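ESAT-6-like protein SAG1039 (Streptococcus agalactiae serogroup V, PDB 3GWK) is a homodimeric WXG100 (ESAT-6-like) protein of unestablished function, probably a substrate of a type VII-like secretion system as its relatives are. Local coordinates at residues T28-L31 with N32-Q36; E72-N75 with Q76-K80. All coordinates share one frame; numbering follows the deposited sequence. Where two conformers were deposited one is given.

Contact 1: residues T28-L31 with N32-Q36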
loop_
_atom_site.group_PDB
_atom_site.type_symbol
_atom_site.label_atom_id
_atom_site.label_comp_id
_atom_site.label_asym_id
_atom_site.label_seq_id
_atom_site.Cartn_x
_atom_site.Cartn_y
_atom_site.Cartn_z
ATOM N N THR A 28 -0.644 -5.084 -1.949
ATOM C CA THR A 28 -1.433 -5.763 -2.968
ATOM C C THR A 28 -2.780 -6.136 -2.438
ATOM O O THR A 28 -3.805 -5.979 -3.135
ATOM C CB THR A 28 -0.655 -7.004 -3.499
ATOM O OG1 THR A 28 0.508 -6.513 -4.164
ATOM C CG2 THR A 28 -1.520 -7.847 -4.449
ATOM N N GLU A 29 -2.841 -6.659 -1.225
ATOM C CA GLU A 29 -4.151 -7.075 -0.653
ATOM C C GLU A 29 -5.054 -5.869 -0.457
ATOM O O GLU A 29 -6.235 -5.967 -0.741
ATOM C CB GLU A 29 -4.097 -7.860 0.678
ATOM C CG GLU A 29 -5.549 -8.509 1.002
ATOM C CD GLU A 29 -6.351 -9.007 -0.313
ATOM O OE1 GLU A 29 -7.329 -8.376 -0.859
ATOM O OE2 GLU A 29 -5.945 -10.029 -0.883
ATOM N N VAL A 30 -4.520 -4.779 0.071
ATOM C CA VAL A 30 -5.339 -3.581 0.254
ATOM C C VAL A 30 -5.891 -3.149 -1.112
ATOM O O VAL A 30 -7.097 -2.868 -1.264
ATOM C CB VAL A 30 -4.573 -2.440 0.912
ATOM C CG1 VAL A 30 -5.441 -1.125 0.842
ATOM C CG2 VAL A 30 -4.238 -2.757 2.330
ATOM N N LEU A 31 -5.019 -3.082 -2.097
ATOM C CA LEU A 31 -5.476 -2.598 -3.409
ATOM C C LEU A 31 -6.543 -3.530 -3.995
ATOM O O LEU A 31 -7.557 -3.077 -4.520
ATOM C CB LEU A 31 -4.287 -2.469 -4.342
ATOM C CG LEU A 31 -4.657 -1.879 -5.730
ATOM C CD1 LEU A 31 -5.169 -0.443 -5.624
ATOM C CD2 LEU A 31 -3.423 -1.968 -6.619
ATOM N N ASN A 32 -6.368 -4.834 -3.866
ATOM C CA ASN A 32 -7.316 -5.731 -4.430
ATOM C C ASN A 32 -8.713 -5.589 -3.730
ATOM O O ASN A 32 -9.758 -5.534 -4.387
ATOM C CB ASN A 32 -6.741 -7.140 -4.472
ATOM C CG ASN A 32 -5.358 -7.273 -5.336
ATOM O OD1 ASN A 32 -4.859 -6.417 -6.164
ATOM N ND2 ASN A 32 -4.739 -8.399 -5.069
ATOM N N LEU A 33 -8.681 -5.502 -2.388
ATOM C CA LEU A 33 -9.891 -5.369 -1.635
ATOM C C LEU A 33 -10.678 -4.109 -2.004
ATOM O O LEU A 33 -11.912 -4.133 -2.192
ATOM C CB LEU A 33 -9.589 -5.330 -0.123
ATOM C CG LEU A 33 -10.800 -5.199 0.737
ATOM C CD1 LEU A 33 -11.547 -6.555 0.726
ATOM C CD2 LEU A 33 -10.403 -4.770 2.121
ATOM N N LEU A 34 -9.969 -2.999 -2.045
ATOM C CA LEU A 34 -10.619 -1.709 -2.294
ATOM C C LEU A 34 -10.975 -1.486 -3.779
ATOM O O LEU A 34 -11.895 -0.727 -4.059
ATOM C CB LEU A 34 -9.766 -0.581 -1.754
ATOM C CG LEU A 34 -9.599 -0.657 -0.193
ATOM C CD1 LEU A 34 -8.797 0.479 0.304
ATOM C CD2 LEU A 34 -11.002 -0.672 0.487
ATOM N N THR A 35 -10.271 -2.166 -4.682
ATOM C CA THR A 35 -10.734 -2.211 -6.051
ATOM C C THR A 35 -12.103 -2.846 -6.127
ATOM O O THR A 35 -12.992 -2.359 -6.886
ATOM C CB THR A 35 -9.708 -2.946 -6.946
ATOM O OG1 THR A 35 -8.545 -2.167 -6.949
ATOM C CG2 THR A 35 -10.227 -3.037 -8.415
ATOM N N GLN A 36 -12.319 -3.918 -5.351
ATOM C CA GLN A 36 -13.667 -4.514 -5.344
ATOM C C GLN A 36 -14.651 -3.529 -4.746
ATOM O O GLN A 36 -15.735 -3.403 -5.254
ATOM C CB GLN A 36 -13.733 -5.858 -4.553
ATOM C CG GLN A 36 -12.878 -6.944 -5.084
ATOM C CD GLN A 36 -12.993 -8.193 -4.192
ATOM O OE1 GLN A 36 -13.800 -8.247 -3.220
ATOM N NE2 GLN A 36 -12.222 -9.220 -4.550
#

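Contact 2: residues E72-N75 with Q76-K80. With SO4 (sulfate ion), chain C.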
loop_
_atom_site.group_PDB
_atom_site.type_symbol
_atom_site.label_atom_id
_atom_site.label_comp_id
_atom_site.label_asym_id
_atom_site.label_seq_id
_atom_site.Cartn_x
_atom_site.Cartn_y
_atom_site.Cartn_z
ATOM N N GLU A 72 8.724 -6.012 -3.786
ATOM C CA GLU A 72 9.090 -7.379 -4.045
ATOM C C GLU A 72 10.455 -7.490 -4.785
ATOM O O GLU A 72 11.258 -8.371 -4.483
ATOM C CB GLU A 72 8.004 -8.068 -4.800
ATOM C CG GLU A 72 8.346 -9.540 -5.055
ATOM C CD GLU A 72 8.621 -10.348 -3.736
ATOM O OE1 GLU A 72 7.971 -10.034 -2.710
ATOM O OE2 GLU A 72 9.398 -11.362 -3.784
ATOM N N ASP A 73 10.715 -6.562 -5.725
ATOM C CA ASP A 73 12.004 -6.567 -6.419
ATOM C C ASP A 73 13.102 -6.342 -5.433
ATOM O O ASP A 73 14.178 -7.001 -5.497
ATOM C CB ASP A 73 11.916 -5.452 -7.499
ATOM C CG ASP A 73 13.041 -5.474 -8.505
ATOM O OD1 ASP A 73 13.681 -6.522 -8.634
ATOM O OD2 ASP A 73 13.269 -4.476 -9.218
ATOM N N ILE A 74 12.925 -5.413 -4.461
ATOM C CA ILE A 74 13.912 -5.138 -3.466
ATOM C C ILE A 74 14.147 -6.380 -2.593
ATOM O O ILE A 74 15.288 -6.769 -2.335
ATOM C CB ILE A 74 13.607 -3.889 -2.631
ATOM C CG1 ILE A 74 13.716 -2.594 -3.469
ATOM C CG2 ILE A 74 14.507 -3.807 -1.461
ATOM C CD1 ILE A 74 13.165 -1.363 -2.759
ATOM N N ASN A 75 13.077 -7.072 -2.169
ATOM C CA ASN A 75 13.223 -8.353 -1.441
ATOM C C ASN A 75 14.129 -9.294 -2.233
ATOM O O ASN A 75 15.099 -9.833 -1.699
ATOM C CB ASN A 75 11.849 -8.948 -1.289
ATOM C CG ASN A 75 11.899 -10.357 -0.776
ATOM O OD1 ASN A 75 12.518 -10.628 0.263
ATOM N ND2 ASN A 75 11.285 -11.274 -1.482
ATOM N N GLN A 76 13.859 -9.473 -3.507
ATOM C CA GLN A 76 14.645 -10.432 -4.299
ATOM C C GLN A 76 16.084 -9.979 -4.373
ATOM O O GLN A 76 16.968 -10.861 -4.270
ATOM C CB GLN A 76 14.092 -10.479 -5.695
ATOM C CG GLN A 76 12.719 -11.161 -5.760
ATOM C CD GLN A 76 12.747 -12.608 -5.290
ATOM O OE1 GLN A 76 13.690 -13.334 -5.610
ATOM N NE2 GLN A 76 11.753 -13.012 -4.481
ATOM N N GLN A 77 16.359 -8.719 -4.553
ATOM C CA GLN A 77 17.761 -8.262 -4.649
ATOM C C GLN A 77 18.482 -8.532 -3.367
ATOM O O GLN A 77 19.619 -9.010 -3.390
ATOM C CB GLN A 77 17.869 -6.763 -4.948
ATOM C CG GLN A 77 17.201 -6.239 -6.197
ATOM C CD GLN A 77 17.415 -7.124 -7.312
ATOM O OE1 GLN A 77 18.604 -7.423 -7.711
ATOM N NE2 GLN A 77 16.312 -7.670 -7.834
ATOM N N LEU A 78 17.855 -8.192 -2.231
ATOM C CA LEU A 78 18.524 -8.331 -0.947
ATOM C C LEU A 78 18.793 -9.805 -0.651
ATOM O O LEU A 78 19.865 -10.173 -0.169
ATOM C CB LEU A 78 17.706 -7.732 0.193
ATOM C CG LEU A 78 17.509 -6.211 0.075
ATOM C CD1 LEU A 78 16.620 -5.764 1.162
ATOM C CD2 LEU A 78 18.854 -5.489 0.077
ATOM N N LEU A 79 17.845 -10.710 -0.967
ATOM C CA LEU A 79 18.053 -12.153 -0.778
ATOM C C LEU A 79 19.200 -12.641 -1.641
ATOM O O LEU A 79 20.041 -13.443 -1.194
ATOM C CB LEU A 79 16.786 -12.950 -1.120
ATOM C CG LEU A 79 15.598 -12.726 -0.219
ATOM C CD1 LEU A 79 14.429 -13.552 -0.706
ATOM C CD2 LEU A 79 15.920 -13.101 1.247
ATOM N N LYS A 80 19.234 -12.215 -2.891
ATOM C CA LYS A 80 20.297 -12.684 -3.795
ATOM C C LYS A 80 21.653 -12.204 -3.364
ATOM O O LYS A 80 22.635 -12.941 -3.437
ATOM C CB LYS A 80 19.932 -12.316 -5.208
ATOM C CG LYS A 80 18.757 -13.187 -5.689
ATOM C CD LYS A 80 18.157 -12.734 -6.983
ATOM C CE LYS A 80 16.871 -13.517 -7.360
ATOM N NZ LYS A 80 17.206 -14.926 -7.672
HETATM S S SO4 C . 15.997 -10.631 -10.399
HETATM O O1 SO4 C . 14.897 -10.867 -9.412
HETATM O O2 SO4 C . 17.104 -11.539 -10.092
HETATM O O3 SO4 C . 15.526 -10.801 -11.792
HETATM O O4 SO4 C . 16.470 -9.288 -10.280
#

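Contact 1: residues T28-L31 with N32-Q36
L31 and T35 meet one turn apart on helix 10-44, the first long helix of the WXG100 helical hairpin, and the hydroxyl of T35 turns back onto the backbone. With OG1 trans to its own carbonyl carbon and beside its backbone N (chi1 -65°), the threonine donates from OG1 to L31 O at 2.8 Å, while T35 N gives the ordinary helical bond to the same oxygen at 2.9 Å. The two donors approach L31 O from opposite faces of its carbonyl plane, the hydroxyl standing well above that plane, 38° out of it. One carbonyl is thus gripped twice by one residue, which satisfies the threonine hydroxyl within the helix and helps fix its rotation. The side chains of L31 and T35 also reach F57, S61 and T65 on helix 51-95, and L31 packs on F67 of the second subunit as well.

V30 and L34 lie alongside each other and point the same way, CG1 of the valine 3.8 Å from CD1 of the leucine. The pair packs at the dimer interface, V30 on G23 and L34 on L71 of the second subunit.

T28 and N32 run side by side as well. The hydroxyl of T28 is bonded to S24 O one turn back. In the N32 conformer described, T28 CG2 lies 3.3 Å from N32 ND2. N32 CG sits beside its own backbone N (chi1 -59°), which brings the face of the amide against T28 O, 3.0 Å from N32 CG; neither OD1 nor ND2 of N32 is hydrogen-bonded to that oxygen. N32 N gives T28 O its helical bond, 2.9 Å long.

Contact 2: residues E72-N75 with Q76-K80
Two side-chain bonds converge on E72 OE2. Q76, its chain bent at chi2 (-61°), brings NE2 to 3.0 Å from E72 OE2 in a nearly straight bond, with the acceptor in the amide plane. N75 ND2 reaches E72 OE2 at the same 3.0 Å, but from above the carboxylate plane, 48° out of it. The other oxygen, E72 OE1, is bonded to T21 on helix 10-44, so the carboxylate links the two helices and its rotation is restrained.

A second polar group surrounds Q77 NE2, which donates to D73 O at 3.2 Å, alongside the backbone bond from Q77 N, and forms a weak bond to D73 OD1. The carboxylate and amide planes are 77° apart. The same nitrogen gives a nearly straight 2.9 Å bond to O4 of a sulfate ion, probably from the crystallisation liquor.

Apolar contact is carried by I74 CG2 and L78 CD1, 3.9 Å apart on side chains that run side by side and point the same way; the pair faces F53 and I41 of the second subunit. These are i to i+3 and i to i+4 contacts along a long helix of the WXG100 four-helix bundle, with a polar E72-N75-T21 cluster between the two helices of the hairpin.

How the contacts relate
Contact 1 lies on helix 10-44 and contact 2 on helix 51-95, the two long helices that follow each other in the chain and form the hairpin of each subunit. Contact 1 comes first along the chain; their centres are 23 Å apart and their nearest atoms about 8 Å, so they do not touch. Being offset along the hairpin, they meet different parts of the partner helix: contact 1 faces residues F57 to A68 of helix 51-95, and contact 2 faces A17 to S24 of helix 10-44. Both also pack on the second subunit, and each therefore contributes to the hairpin and to the four-helix bundle of the homodimer.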